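PDB 3VTH: hydrogenase maturation factor from Thermoanaerobacter tengcongensis, which probably transfers a carbamoyl group from carbamoyl phosphate to the C-terminal cysteine of HypE, using ATP, in the maturation of [NiFe]-hydrogenases. Local coordinates for residues F133-N138 and A181-C186; E115-E120 and T137-R142. All blocks are in the same frame, centred on the assembly; numbering follows the deposited sequence.

Interaction 1 of 2, residues F133-N138 and A181-C186; sequences FINCTN and AQPVAC. With ZN (zinc ion), chain D; ZN (zinc ion), chain C.
With chi1 at 55°, the side chain of Asn135 sits between its own backbone N and carbonyl carbon, and from there the amide reaches the pyrrolidine ring of Pro183. A similar torsion at Thr137 places CG2 beside the backbone N, where the methyl meets Ala181 CB at 3.7 Å. These two meetings carry most of the contact between two irregular segments, each from a different zinc finger of the HypF type.

At the first, the amide and the ring cross at a slant. Asn135 OD1 and ND2 both lie 3.8 Å from Pro183 CB, and across this contact the amide meets mainly aliphatic carbon. Cut back to an alanine, this position would lose the amide that lies against Pro183 CB and CG, which is likely to open a gap beside the ring. Pro183 is held in place by a type I beta turn from Ala181 to Val184, closed by the bond from Val184 N to Ala181 O.

Further along, a water lies between the two backbones, 3.2 Å from Asn135 O and 3.0 Å from Ala185 O, with more acceptors in reach than it has protons to give. The metals lie beyond the interface: Cys136 SG binds one zinc ion and Cys186 SG the other, each at 2.3 Å, and the remaining ligands are Cys114, Cys117 and Cys139 for the first and Cys164, Cys167 and Cys189 for the second. Cys136 SG also accepts a nearly straight bond from Asn138 N (158°), a backbone N-H to thiolate bond common in zinc knuckles, which probably eases the negative charge on the sulfur. The chemistry implies that 133-138 and 181-186 meet by van der Waals packing and a water, with salt bridges from Glu120 to Arg177 and Arg178 nearby, while each zinc takes all four of its thiolates from one finger.

Interaction 2 of 2, residues E115-E120 and T137-R142; sequences EDCLRE and TNCGPR. With ZN (zinc ion), chain C.
Cys117 and Cys139 meet through a shared zinc ion, and metal coordination is the chief chemistry of this contact. Each SG lies 2.3 Å from the metal, and the two sulfurs stand 3.6 Å apart, as ligands of one centre. Cys117 projects from the helix 115-121 with SG beside its backbone N, whereas Cys139 comes from a loop; Cys114 and Cys136 complete the Cys4 site.

A second link is polar and runs through water. One molecule donates to Asp116 OD2 at 2.8 Å and accepts from Asn138 ND2, so it spans the helix and the loop next to the metal.

The third kind of interaction shapes the loop from within. The guanidinium group of Arg142 folds back on the backbone: NH1 bonds to Pro141 O at 3.0 Å, almost in the guanidinium plane, and to Cys139 O at 2.9 Å from above the carbonyl plane. Gly140 has backbone angles (phi 103°) at which a CB would press on the preceding carbonyl O, which calls for glycine.

With so little direct packing, the geometry implies that helix and loop are joined mainly by the zinc, with the arginine holding the cysteine-bearing loop in shape.

In the fold
The two contacts share Thr137 and Asn138, and their centres lie about 7 Å apart on the same side of the chain's centre. Both are largely buried, though Thr137, at one end of interaction 1, is partly exposed; yet they differ in kind. Interaction 2 lies within a single finger, joining its helix 115-121 to its metal-binding loop by coordination. Interaction 1 lies between the two fingers and relies on packing and a water. Cys136 connects them: its sulfur is, with Cys114, one of the two further ligands of the zinc in interaction 2, and its carbonyl O probably receives a hydrogen bond from Arg142 NH2. Ile134 packs on the same helix, consistent with the helix helping to place 133-138.

Interaction 1 of 2, residues F133-N138 and A181-C186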
# COMPACT_ATOMS: atom_id res chain seq x y z
N PHE A 133 20.19 6.81 15.19
CA PHE A 133 19.49 5.51 15.16
C PHE A 133 18.72 5.21 16.45
O PHE A 133 18.40 4.05 16.77
CB PHE A 133 20.46 4.38 14.79
CG PHE A 133 21.11 4.59 13.45
CD1 PHE A 133 20.44 4.26 12.27
CD2 PHE A 133 22.36 5.19 13.36
CE1 PHE A 133 21.03 4.50 11.02
CE2 PHE A 133 22.96 5.43 12.12
CZ PHE A 133 22.30 5.08 10.96
N ILE A 134 18.41 6.27 17.19
CA ILE A 134 17.61 6.13 18.40
C ILE A 134 16.29 5.40 18.13
O ILE A 134 15.60 5.70 17.16
CB ILE A 134 17.39 7.50 19.09
CG1 ILE A 134 16.80 7.31 20.50
CG2 ILE A 134 16.55 8.46 18.21
CD1 ILE A 134 16.87 8.59 21.37
N ASN A 135 15.99 4.39 18.96
CA ASN A 135 14.70 3.69 18.91
C ASN A 135 14.45 3.06 20.28
O ASN A 135 15.26 3.22 21.19
CB ASN A 135 14.68 2.62 17.80
CG ASN A 135 15.84 1.62 17.93
OD1 ASN A 135 16.37 1.37 19.02
ND2 ASN A 135 16.23 1.04 16.80
N CYS A 136 13.33 2.35 20.43
CA CYS A 136 13.00 1.69 21.68
C CYS A 136 11.97 0.61 21.36
O CYS A 136 11.74 0.33 20.19
CB CYS A 136 12.43 2.72 22.69
SG CYS A 136 10.81 3.40 22.25
N THR A 137 11.38 -0.01 22.38
CA THR A 137 10.37 -1.06 22.14
C THR A 137 9.14 -0.55 21.39
O THR A 137 8.41 -1.35 20.80
CB THR A 137 9.92 -1.77 23.44
OG1 THR A 137 9.29 -0.84 24.32
CG2 THR A 137 11.09 -2.39 24.15
N ASN A 138 8.92 0.77 21.40
CA ASN A 138 7.71 1.37 20.82
C ASN A 138 7.86 2.03 19.43
O ASN A 138 6.89 2.64 18.94
CB ASN A 138 7.11 2.42 21.79
CG ASN A 138 6.63 1.82 23.10
OD1 ASN A 138 6.02 0.74 23.13
ND2 ASN A 138 6.88 2.53 24.20
N ALA A 181 14.86 -4.12 25.80
CA ALA A 181 14.60 -3.57 24.47
C ALA A 181 15.56 -4.22 23.49
O ALA A 181 16.75 -3.92 23.50
CB ALA A 181 14.75 -2.04 24.46
N GLN A 182 15.04 -5.11 22.64
CA GLN A 182 15.89 -5.87 21.72
C GLN A 182 16.81 -5.02 20.82
O GLN A 182 17.93 -5.42 20.59
CB GLN A 182 15.07 -6.87 20.88
CG GLN A 182 14.45 -8.02 21.71
CD GLN A 182 15.50 -8.76 22.53
OE1 GLN A 182 16.50 -9.27 21.99
NE2 GLN A 182 15.28 -8.81 23.83
N PRO A 183 16.34 -3.86 20.33
CA PRO A 183 17.22 -3.07 19.48
C PRO A 183 18.11 -2.02 20.18
O PRO A 183 18.75 -1.22 19.51
CB PRO A 183 16.26 -2.36 18.54
CG PRO A 183 15.01 -2.18 19.34
CD PRO A 183 14.96 -3.32 20.35
N VAL A 184 18.17 -2.02 21.51
CA VAL A 184 18.91 -0.98 22.25
C VAL A 184 20.37 -0.80 21.78
O VAL A 184 21.14 -1.77 21.68
CB VAL A 184 18.85 -1.20 23.80
CG1 VAL A 184 19.54 -2.49 24.20
CG2 VAL A 184 19.46 -0.01 24.54
N ALA A 185 20.73 0.44 21.49
CA ALA A 185 22.09 0.78 21.06
C ALA A 185 22.31 2.26 21.29
O ALA A 185 21.36 2.98 21.65
CB ALA A 185 22.28 0.43 19.57
N CYS A 186 23.54 2.72 21.04
CA CYS A 186 23.92 4.11 21.29
C CYS A 186 25.05 4.52 20.35
O CYS A 186 25.44 3.74 19.48
CB CYS A 186 24.34 4.29 22.75
SG CYS A 186 25.97 3.56 23.17
ZN ZN D . 25.56 1.34 23.63
ZN ZN C . 10.98 5.09 20.67
O HOH W 1 18.48 3.19 20.86

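Interaction 2 of 2, residues E115-E120 and T137-R142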
# COMPACT_ATOMS: atom_id res chain seq x y z
N GLU A 115 7.29 9.55 20.56
CA GLU A 115 7.52 10.84 21.22
C GLU A 115 8.62 10.79 22.31
O GLU A 115 9.31 11.78 22.52
CB GLU A 115 6.22 11.43 21.77
CG GLU A 115 5.71 10.80 23.06
CD GLU A 115 4.49 11.54 23.64
OE1 GLU A 115 4.63 12.71 24.05
OE2 GLU A 115 3.40 10.93 23.69
N ASP A 116 8.80 9.65 22.97
CA ASP A 116 9.85 9.53 24.00
C ASP A 116 11.25 9.54 23.39
O ASP A 116 12.14 10.20 23.91
CB ASP A 116 9.69 8.25 24.84
CG ASP A 116 8.42 8.26 25.69
OD1 ASP A 116 8.20 9.24 26.40
OD2 ASP A 116 7.65 7.29 25.62
N CYS A 117 11.45 8.81 22.29
CA CYS A 117 12.74 8.83 21.60
C CYS A 117 13.03 10.21 21.02
O CYS A 117 14.17 10.66 21.06
CB CYS A 117 12.80 7.76 20.50
SG CYS A 117 12.98 6.08 21.16
N LEU A 118 12.01 10.86 20.48
CA LEU A 118 12.17 12.19 19.91
C LEU A 118 12.61 13.21 20.97
O LEU A 118 13.45 14.06 20.69
CB LEU A 118 10.88 12.65 19.21
CG LEU A 118 10.94 13.95 18.40
CD1 LEU A 118 11.95 13.83 17.28
CD2 LEU A 118 9.55 14.28 17.82
N ARG A 119 12.03 13.12 22.17
CA ARG A 119 12.44 13.97 23.29
C ARG A 119 13.91 13.73 23.64
O ARG A 119 14.67 14.68 23.80
CB ARG A 119 11.57 13.71 24.53
CG ARG A 119 11.74 14.73 25.66
CD ARG A 119 11.37 14.16 27.04
NE ARG A 119 10.11 13.41 27.01
CZ ARG A 119 10.01 12.08 26.98
NH1 ARG A 119 11.10 11.32 26.99
NH2 ARG A 119 8.82 11.52 26.93
N GLU A 120 14.30 12.46 23.76
CA GLU A 120 15.70 12.11 24.04
C GLU A 120 16.65 12.61 22.93
O GLU A 120 17.68 13.21 23.22
CB GLU A 120 15.85 10.60 24.28
CG GLU A 120 15.22 10.11 25.61
CD GLU A 120 15.18 8.59 25.75
OE1 GLU A 120 14.69 8.10 26.79
OE2 GLU A 120 15.60 7.86 24.83
N THR A 137 11.38 -0.01 22.38
CA THR A 137 10.37 -1.06 22.14
C THR A 137 9.14 -0.55 21.39
O THR A 137 8.41 -1.35 20.80
CB THR A 137 9.92 -1.77 23.44
OG1 THR A 137 9.29 -0.84 24.32
CG2 THR A 137 11.09 -2.39 24.15
N ASN A 138 8.92 0.77 21.40
CA ASN A 138 7.71 1.37 20.82
C ASN A 138 7.86 2.03 19.43
O ASN A 138 6.89 2.64 18.94
CB ASN A 138 7.11 2.42 21.79
CG ASN A 138 6.63 1.82 23.10
OD1 ASN A 138 6.02 0.74 23.13
ND2 ASN A 138 6.88 2.53 24.20
N CYS A 139 9.04 1.92 18.82
CA CYS A 139 9.33 2.58 17.53
C CYS A 139 10.55 2.00 16.83
O CYS A 139 11.30 1.21 17.42
CB CYS A 139 9.51 4.10 17.73
SG CYS A 139 11.13 4.64 18.41
N GLY A 140 10.76 2.39 15.57
CA GLY A 140 11.95 1.99 14.81
C GLY A 140 11.68 0.88 13.81
O GLY A 140 10.55 0.41 13.65
N PRO A 141 12.73 0.45 13.09
CA PRO A 141 12.59 -0.62 12.12
C PRO A 141 12.23 -1.92 12.79
O PRO A 141 12.63 -2.17 13.94
CB PRO A 141 14.00 -0.73 11.51
CG PRO A 141 14.89 -0.08 12.45
CD PRO A 141 14.10 0.99 13.13
N ARG A 142 11.43 -2.72 12.09
CA ARG A 142 11.07 -4.05 12.53
C ARG A 142 11.24 -4.95 11.31
O ARG A 142 12.32 -5.46 11.06
CB ARG A 142 9.65 -4.10 13.12
CG ARG A 142 9.46 -3.35 14.47
CD ARG A 142 10.35 -3.93 15.60
NE ARG A 142 10.02 -3.27 16.87
CZ ARG A 142 10.57 -2.15 17.32
NH1 ARG A 142 11.50 -1.52 16.61
NH2 ARG A 142 10.18 -1.63 18.48
ZN ZN C . 10.98 5.09 20.67
O HOH W 2 7.83 5.19 23.83